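Local coordinates for second substrate binding domain of putative amino acid ABC transporter (Streptococcus pneumoniae, PDB 4OEN), which probably captures an amino acid outside the cell and delivers it to the membrane-embedded part of an ABC importer, at residues A[105-110]-A[131-136]; A[113-118]-A[156-161]. All coordinates share one frame; numbering follows the deposited sequence.

Contact 2 is buried, about 12 Å from the chain centre, whereas contact 1 is partly buried and lies about 26 Å from it, with exposed residues making up most of its touching groups. Both reach the same sheet, in which strand 111-115 runs between 134-138 and 155-159: contact 1 lies where 134-138 begins beside the lead-in to 111-115, and contact 2 joins 111-115 to 155-159. They meet at V114, whose N lies 3.0 Å from K136 O, a probable hydrogen bond. Chemically, 105-110 with 131-136 relies on backbone bonds of a turn and two tyrosines, and 113-118 with 156-161 on one strand bond followed by bridging waters.

Contact 1 of 2, residues A[105-110]-A[131-136]; sequences EDLKGK and YGYKIK
Y131 and E105 meet because the tyrosine CG stands anti to its own carbonyl carbon, while the glutamate chain, whose first bond leads off from the other segment, folds back at chi2 (82°). The carboxylate thus reaches the ring edge, OE2 lying near the ring plane 3.6 Å from Y131 CE1, with carboxylate and ring nearly perpendicular at 81°. A water closes the loop: it donates to E105 OE2 and is hydrogen-bonded to Y131 OH at 2.6 Å. The phenol of Y133 leads away from 105-110, and one edge carbon of its ring does the touching: Y133 CD2 lies 3.9 Å from L107 CB in an oblique approach. The far hydroxyl is hydrogen-bonded to L124 O.

Two backbone bonds fix the register. G109 N donates to G132 O at 2.9 Å, arriving from above the carbonyl plane, 46° out of it, although the N-H itself points well at the oxygen. K134 N gives the shorter bond, 2.7 Å to K110 O. Both bonds involve the type II turn L107 to K110, in which G109 adopts positive phi. G132 also has positive phi, where the chain leaves the helix, and just before it Y131 O lies 3.4 Å from K108 CA as a CA-H...O contact. A second water donates to G109 O and accepts from K134 NZ, tying the lysine's tip to the turn.

The short 3-10 segment 105-107 and its turn thus lie against the exit from helix 128-131. Strand 111-115 follows the turn, and L107 touches its V112. Beyond K134, strand 134-138 pairs in parallel with 111-115, while I135 packs against L124 and T125 of helix 119-126.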
ATOM      1  N   GLU A 105       2.307 -23.667  -8.592  1.00 18.99           N
ATOM      2  CA  GLU A 105       2.786 -24.991  -8.989  1.00 20.91           C
ATOM      3  C   GLU A 105       3.879 -24.890 -10.055  1.00 22.52           C
ATOM      4  O   GLU A 105       4.798 -25.713 -10.092  1.00 22.68           O
ATOM      5  CB  GLU A 105       1.627 -25.851  -9.512  1.00 26.22           C
ATOM      6  CG  GLU A 105       0.674 -26.364  -8.432  1.00 36.24           C
ATOM      7  CD  GLU A 105      -0.379 -25.345  -8.014  1.00 44.89           C
ATOM      8  OE1 GLU A 105      -0.429 -24.240  -8.599  1.00 43.26           O
ATOM      9  OE2 GLU A 105      -1.163 -25.657  -7.088  1.00 49.10           O
ATOM     10  N   ASP A 106       3.791 -23.873 -10.916  1.00 19.05           N
ATOM     11  CA  ASP A 106       4.805 -23.678 -11.959  1.00 16.04           C
ATOM     12  C   ASP A 106       6.176 -23.321 -11.381  1.00 19.19           C
ATOM     13  O   ASP A 106       7.190 -23.390 -12.082  1.00 19.67           O
ATOM     14  CB  ASP A 106       4.374 -22.585 -12.938  1.00 18.66           C
ATOM     15  CG  ASP A 106       3.269 -23.038 -13.879  1.00 27.38           C
ATOM     16  OD1 ASP A 106       3.034 -24.261 -13.994  1.00 28.80           O
ATOM     17  OD2 ASP A 106       2.645 -22.162 -14.525  1.00 24.09           O
ATOM     18  N   LEU A 107       6.196 -22.942 -10.110  1.00 16.20           N
ATOM     19  CA  LEU A 107       7.428 -22.533  -9.460  1.00 13.57           C
ATOM     20  C   LEU A 107       8.240 -23.708  -8.945  1.00 16.42           C
ATOM     21  O   LEU A 107       9.315 -23.502  -8.385  1.00 16.73           O
ATOM     22  CB  LEU A 107       7.131 -21.581  -8.291  1.00 15.11           C
ATOM     23  CG  LEU A 107       6.562 -20.223  -8.698  1.00 19.57           C
ATOM     24  CD1 LEU A 107       6.139 -19.482  -7.437  1.00 21.73           C
ATOM     25  CD2 LEU A 107       7.637 -19.462  -9.461  1.00 18.04           C
ATOM     26  N   LYS A 108       7.737 -24.931  -9.096  1.00 16.00           N
ATOM     27  CA  LYS A 108       8.470 -26.086  -8.580  1.00 17.47           C
ATOM     28  C   LYS A 108       9.878 -26.126  -9.168  1.00 18.96           C
ATOM     29  O   LYS A 108      10.048 -26.128 -10.387  1.00 19.77           O
ATOM     30  CB  LYS A 108       7.725 -27.386  -8.892  1.00 22.69           C
ATOM     31  CG  LYS A 108       8.266 -28.619  -8.170  1.00 26.53           C
ATOM     32  CD  LYS A 108       7.406 -29.838  -8.483  1.00 36.49           C
ATOM     33  CE  LYS A 108       7.920 -31.068  -7.762  1.00 46.79           C
ATOM     34  NZ  LYS A 108       9.330 -31.353  -8.141  1.00 50.69           N
ATOM     35  N   GLY A 109      10.884 -26.109  -8.299  1.00 18.51           N
ATOM     36  CA  GLY A 109      12.267 -26.165  -8.737  1.00 17.96           C
ATOM     37  C   GLY A 109      12.845 -24.823  -9.149  1.00 17.91           C
ATOM     38  O   GLY A 109      14.049 -24.709  -9.357  1.00 19.71           O
ATOM     39  N   LYS A 110      11.981 -23.816  -9.290  1.00 15.17           N
ATOM     40  CA  LYS A 110      12.395 -22.464  -9.640  1.00 15.83           C
ATOM     41  C   LYS A 110      12.884 -21.705  -8.409  1.00 14.96           C
ATOM     42  O   LYS A 110      12.737 -22.163  -7.272  1.00 16.89           O
ATOM     43  CB  LYS A 110      11.232 -21.682 -10.267  1.00 19.61           C
ATOM     44  CG  LYS A 110      10.551 -22.341 -11.430  1.00 26.81           C
ATOM     45  CD  LYS A 110      11.456 -22.415 -12.620  1.00 24.41           C
ATOM     46  CE  LYS A 110      10.709 -22.924 -13.857  1.00 23.28           C
ATOM     47  NZ  LYS A 110      11.695 -23.189 -14.936  1.00 29.63           N
ATOM     48  N   TYR A 131       4.953 -25.909  -2.560  1.00 18.95           N
ATOM     49  CA  TYR A 131       5.192 -25.685  -3.985  1.00 19.89           C
ATOM     50  C   TYR A 131       6.585 -26.051  -4.487  1.00 24.71           C
ATOM     51  O   TYR A 131       6.769 -26.257  -5.685  1.00 22.51           O
ATOM     52  CB  TYR A 131       4.878 -24.228  -4.331  1.00 14.67           C
ATOM     53  CG  TYR A 131       3.420 -23.908  -4.116  1.00 17.89           C
ATOM     54  CD1 TYR A 131       2.431 -24.555  -4.861  1.00 19.76           C
ATOM     55  CD2 TYR A 131       3.026 -22.971  -3.175  1.00 20.32           C
ATOM     56  CE1 TYR A 131       1.099 -24.268  -4.663  1.00 21.82           C
ATOM     57  CE2 TYR A 131       1.695 -22.678  -2.975  1.00 24.33           C
ATOM     58  CZ  TYR A 131       0.737 -23.325  -3.725  1.00 20.10           C
ATOM     59  OH  TYR A 131      -0.590 -23.019  -3.514  1.00 28.62           O
ATOM     60  N   GLY A 132       7.558 -26.149  -3.587  1.00 19.24           N
ATOM     61  CA  GLY A 132       8.856 -26.702  -3.942  1.00 18.73           C
ATOM     62  C   GLY A 132       9.810 -25.778  -4.684  1.00 16.47           C
ATOM     63  O   GLY A 132      10.669 -26.251  -5.441  1.00 16.91           O
ATOM     64  N   TYR A 133       9.658 -24.469  -4.483  1.00 17.47           N
ATOM     65  CA  TYR A 133      10.585 -23.492  -5.041  1.00 15.59           C
ATOM     66  C   TYR A 133      11.724 -23.250  -4.072  1.00 16.38           C
ATOM     67  O   TYR A 133      11.633 -23.599  -2.893  1.00 19.83           O
ATOM     68  CB  TYR A 133       9.882 -22.161  -5.367  1.00 17.03           C
ATOM     69  CG  TYR A 133       8.955 -21.673  -4.273  1.00 14.03           C
ATOM     70  CD1 TYR A 133       9.457 -21.114  -3.095  1.00 14.62           C
ATOM     71  CD2 TYR A 133       7.581 -21.793  -4.409  1.00 14.71           C
ATOM     72  CE1 TYR A 133       8.610 -20.691  -2.097  1.00 15.54           C
ATOM     73  CE2 TYR A 133       6.720 -21.367  -3.413  1.00 15.47           C
ATOM     74  CZ  TYR A 133       7.242 -20.818  -2.258  1.00 15.96           C
ATOM     75  OH  TYR A 133       6.379 -20.405  -1.269  1.00 14.38           O
ATOM     76  N   LYS A 134      12.809 -22.690  -4.589  1.00 16.90           N
ATOM     77  CA  LYS A 134      13.869 -22.132  -3.750  1.00 13.37           C
ATOM     78  C   LYS A 134      13.582 -20.659  -3.504  1.00 17.05           C
ATOM     79  O   LYS A 134      12.903 -20.006  -4.296  1.00 19.37           O
ATOM     80  CB  LYS A 134      15.231 -22.296  -4.422  1.00 17.21           C
ATOM     81  CG  LYS A 134      15.667 -23.735  -4.643  1.00 22.52           C
ATOM     82  CD  LYS A 134      16.956 -23.782  -5.452  1.00 31.72           C
ATOM     83  CE  LYS A 134      17.520 -25.197  -5.531  1.00 42.69           C
ATOM     84  NZ  LYS A 134      16.517 -26.170  -6.039  1.00 48.18           N
ATOM     85  N   ILE A 135      14.094 -20.139  -2.396  1.00 14.67           N
ATOM     86  CA  ILE A 135      13.935 -18.729  -2.071  1.00 15.16           C
ATOM     87  C   ILE A 135      15.310 -18.086  -2.035  1.00 17.80           C
ATOM     88  O   ILE A 135      16.236 -18.621  -1.417  1.00 20.44           O
ATOM     89  CB  ILE A 135      13.243 -18.526  -0.711  1.00 15.22           C
ATOM     90  CG1 ILE A 135      11.842 -19.119  -0.723  1.00 16.59           C
ATOM     91  CG2 ILE A 135      13.188 -17.036  -0.344  1.00 16.70           C
ATOM     92  CD1 ILE A 135      11.153 -19.059   0.652  1.00 17.17           C
ATOM     93  N   LYS A 136      15.452 -16.962  -2.723  1.00 13.30           N
ATOM     94  CA  LYS A 136      16.647 -16.143  -2.599  1.00 14.82           C
ATOM     95  C   LYS A 136      16.245 -14.847  -1.913  1.00 14.80           C
ATOM     96  O   LYS A 136      15.340 -14.139  -2.350  1.00 14.15           O
ATOM     97  CB  LYS A 136      17.299 -15.876  -3.955  1.00 17.51           C
ATOM     98  CG  LYS A 136      18.560 -15.031  -3.854  1.00 27.03           C
ATOM     99  CD  LYS A 136      19.325 -15.004  -5.163  1.00 34.72           C
ATOM    100  CE  LYS A 136      20.563 -14.124  -5.056  1.00 38.88           C
ATOM    101  NZ  LYS A 136      21.454 -14.545  -3.933  1.00 46.03           N
TER
HETATM  102  O   HOH W   1      -2.245 -23.950  -5.279  1.00 36.61           O
HETATM  103  O   HOH W   2      15.539 -26.895  -8.518  1.00 32.34           O

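Contact 2 of 2, residues A[113-118]-A[156-161]; sequences GVKNGT and VMDDEP
M157 N donates to G113 O at 3.0 Å, the hydrogen bond between the two segments; G113 also bonds to A155, one residue before V156 on that strand. The same oxygen also takes a CA-H contact from V156 CA at 3.3 Å, so it is approached by two successive residues of 156-159. With the strand directions 32° apart and the CA atoms of G113 and V156 4.5 Å apart, the pairing is parallel but opens toward the C-terminal ends: the CA atoms of V114 and M157 are already 5.4 Å apart. Water takes over there, accepting from K115 N and donating to M157 O at 2.7 Å.

Farther along, K115 NZ and D158 OD1 are 4.4 Å apart, too far for a salt bridge, and the opposite charges are linked through solvent instead. One water accepts from NZ and donates to D158 OD2 at 2.7 Å; another donates to both D158 OD1 and D159 OD2, with only a weak bond from NZ. The K115 chain bends at chi3 (60°), which brings its NZ nearer the aspartates. D158 is held besides by Y145 OH at OD2, while OD1 receives a weak bond from D159 N. Such fixed carboxylates would favour a charged lysine nearby.

The apolar part is thin: V114 CG2, anti to its backbone N, lies 4.3 Å from M157 CB. V114 and M157 both lean on L124 of helix 119-126, whereas V156 and K115 touch M144 of helix 141-150. T118, the N-cap of helix 119-126, reaches back from OG1 to K115 O across the type II turn 115-118, and OG1 also bonds Q121 N.

Parallel strands, each running through a tight turn or directly into a helix, with helices packed on both faces, are the alpha/beta lobe architecture of type II periplasmic binding proteins.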
ATOM      1  N   GLY A 113      12.757 -14.647  -5.635  1.00 13.84           N
ATOM      2  CA  GLY A 113      13.343 -13.605  -4.803  1.00 13.53           C
ATOM      3  C   GLY A 113      12.348 -12.949  -3.858  1.00 13.65           C
ATOM      4  O   GLY A 113      11.153 -12.842  -4.158  1.00 13.06           O
ATOM      5  N   VAL A 114      12.845 -12.502  -2.707  1.00 12.46           N
ATOM      6  CA  VAL A 114      11.996 -11.817  -1.745  1.00 11.38           C
ATOM      7  C   VAL A 114      12.848 -10.914  -0.856  1.00 12.88           C
ATOM      8  O   VAL A 114      14.042 -11.164  -0.682  1.00 13.82           O
ATOM      9  CB  VAL A 114      11.191 -12.822  -0.894  1.00 12.38           C
ATOM     10  CG1 VAL A 114      12.058 -13.500   0.161  1.00 17.84           C
ATOM     11  CG2 VAL A 114       9.963 -12.154  -0.264  1.00 13.40           C
ATOM     12  N   LYS A 115      12.243  -9.848  -0.341  1.00 11.54           N
ATOM     13  CA  LYS A 115      12.975  -8.951   0.562  1.00 14.96           C
ATOM     14  C   LYS A 115      12.886  -9.464   1.990  1.00 13.62           C
ATOM     15  O   LYS A 115      11.816  -9.880   2.457  1.00 14.89           O
ATOM     16  CB  LYS A 115      12.434  -7.524   0.474  1.00 17.59           C
ATOM     17  CG  LYS A 115      12.712  -6.878  -0.870  1.00 19.41           C
ATOM     18  CD  LYS A 115      11.744  -5.731  -1.167  1.00 26.08           C
ATOM     19  CE  LYS A 115      11.796  -4.629  -0.145  1.00 30.63           C
ATOM     20  NZ  LYS A 115      10.850  -3.523  -0.511  1.00 23.05           N
ATOM     21  N   ASN A 116      14.022  -9.460   2.668  1.00 13.53           N
ATOM     22  CA  ASN A 116      14.066  -9.939   4.041  1.00 13.31           C
ATOM     23  C   ASN A 116      13.201  -9.095   4.971  1.00 16.21           C
ATOM     24  O   ASN A 116      13.187  -7.866   4.869  1.00 16.78           O
ATOM     25  CB  ASN A 116      15.496  -9.930   4.548  1.00 14.39           C
ATOM     26  CG  ASN A 116      15.625 -10.610   5.880  1.00 17.85           C
ATOM     27  OD1 ASN A 116      15.190 -11.747   6.034  1.00 17.42           O
ATOM     28  ND2 ASN A 116      16.199  -9.916   6.859  1.00 16.19           N
ATOM     29  N   GLY A 117      12.506  -9.759   5.892  1.00 14.41           N
ATOM     30  CA  GLY A 117      11.728  -9.079   6.917  1.00 16.19           C
ATOM     31  C   GLY A 117      10.340  -8.631   6.499  1.00 18.92           C
ATOM     32  O   GLY A 117       9.702  -7.831   7.188  1.00 23.46           O
ATOM     33  N   THR A 118       9.856  -9.147   5.372  1.00 14.71           N
ATOM     34  CA  THR A 118       8.599  -8.679   4.806  1.00 15.10           C
ATOM     35  C   THR A 118       7.500  -9.719   4.896  1.00 14.06           C
ATOM     36  O   THR A 118       7.766 -10.914   5.074  1.00 16.03           O
ATOM     37  CB  THR A 118       8.765  -8.299   3.335  1.00 15.27           C
ATOM     38  OG1 THR A 118       9.110  -9.476   2.589  1.00 14.88           O
ATOM     39  CG2 THR A 118       9.862  -7.267   3.179  1.00 17.09           C
ATOM     40  N   VAL A 156       9.653 -12.842  -8.311  1.00 13.18           N
ATOM     41  CA  VAL A 156       9.734 -12.193  -7.009  1.00 12.52           C
ATOM     42  C   VAL A 156       8.379 -12.261  -6.331  1.00 12.34           C
ATOM     43  O   VAL A 156       7.349 -12.466  -6.980  1.00 12.89           O
ATOM     44  CB  VAL A 156      10.139 -10.703  -7.101  1.00 13.89           C
ATOM     45  CG1 VAL A 156      11.457 -10.542  -7.833  1.00 16.23           C
ATOM     46  CG2 VAL A 156       9.030  -9.889  -7.798  1.00 14.59           C
ATOM     47  N   MET A 157       8.383 -12.108  -5.019  1.00 13.01           N
ATOM     48  CA  MET A 157       7.159 -11.891  -4.252  0.50 13.45           C
ATOM     49  C   MET A 157       7.278 -10.519  -3.589  1.00 13.63           C
ATOM     50  O   MET A 157       8.272 -10.268  -2.918  1.00 14.25           O
ATOM     51  CB  MET A 157       6.971 -12.989  -3.200  0.50 16.43           C
ATOM     52  CG  MET A 157       5.548 -13.163  -2.711  0.50 19.80           C
ATOM     53  SD  MET A 157       4.608 -14.216  -3.826  0.50 13.51           S
ATOM     54  CE  MET A 157       2.935 -14.000  -3.207  0.50 10.27           C
ATOM     55  N   ASP A 158       6.287  -9.648  -3.764  1.00 12.78           N
ATOM     56  CA  ASP A 158       6.382  -8.281  -3.228  1.00 11.75           C
ATOM     57  C   ASP A 158       5.005  -7.733  -2.895  1.00 13.01           C
ATOM     58  O   ASP A 158       3.989  -8.353  -3.185  1.00 12.00           O
ATOM     59  CB  ASP A 158       7.076  -7.368  -4.252  1.00 14.03           C
ATOM     60  CG  ASP A 158       7.806  -6.165  -3.636  1.00 17.80           C
ATOM     61  OD1 ASP A 158       7.671  -5.827  -2.426  1.00 17.79           O
ATOM     62  OD2 ASP A 158       8.540  -5.519  -4.413  1.00 20.23           O
ATOM     63  N   ASP A 159       4.980  -6.545  -2.307  1.00 14.47           N
ATOM     64  CA  ASP A 159       3.730  -5.869  -2.019  1.00 11.61           C
ATOM     65  C   ASP A 159       3.023  -5.518  -3.320  1.00 14.98           C
ATOM     66  O   ASP A 159       3.626  -4.909  -4.221  1.00 15.02           O
ATOM     67  CB  ASP A 159       3.983  -4.590  -1.220  1.00 12.80           C
ATOM     68  CG  ASP A 159       4.520  -4.872   0.157  1.00 18.03           C
ATOM     69  OD1 ASP A 159       3.873  -5.659   0.872  1.00 22.16           O
ATOM     70  OD2 ASP A 159       5.579  -4.311   0.524  1.00 23.28           O
ATOM     71  N   GLU A 160       1.744  -5.867  -3.400  1.00 11.56           N
ATOM     72  CA  GLU A 160       0.984  -5.610  -4.613  1.00 14.82           C
ATOM     73  C   GLU A 160       0.922  -4.120  -5.021  1.00 13.08           C
ATOM     74  O   GLU A 160       1.145  -3.812  -6.181  1.00 11.48           O
ATOM     75  CB  GLU A 160      -0.435  -6.181  -4.510  1.00 12.96           C
ATOM     76  CG  GLU A 160      -1.296  -5.751  -5.686  1.00 11.93           C
ATOM     77  CD  GLU A 160      -2.590  -6.515  -5.804  1.00 16.42           C
ATOM     78  OE1 GLU A 160      -2.687  -7.659  -5.291  1.00 17.85           O
ATOM     79  OE2 GLU A 160      -3.523  -5.966  -6.443  1.00 21.86           O
ATOM     80  N   PRO A 161       0.662  -3.185  -4.078  1.00 12.77           N
ATOM     81  CA  PRO A 161       0.600  -1.805  -4.587  1.00 13.66           C
ATOM     82  C   PRO A 161       1.939  -1.294  -5.119  1.00 15.37           C
ATOM     83  O   PRO A 161       1.973  -0.457  -6.016  1.00 16.72           O
ATOM     84  CB  PRO A 161       0.148  -0.999  -3.362  1.00 16.97           C
ATOM     85  CG  PRO A 161       0.434  -1.868  -2.177  1.00 14.99           C
ATOM     86  CD  PRO A 161       0.283  -3.273  -2.657  1.00 14.20           C
TER
HETATM   87  O   HOH W   3       9.718  -8.813  -1.237  1.00 15.83           O
HETATM   88  O   HOH W   4       7.729  -3.336  -1.135  1.00 24.78           O
HETATM   89  O   HOH W   5      10.229  -3.690  -3.476  1.00 26.56           O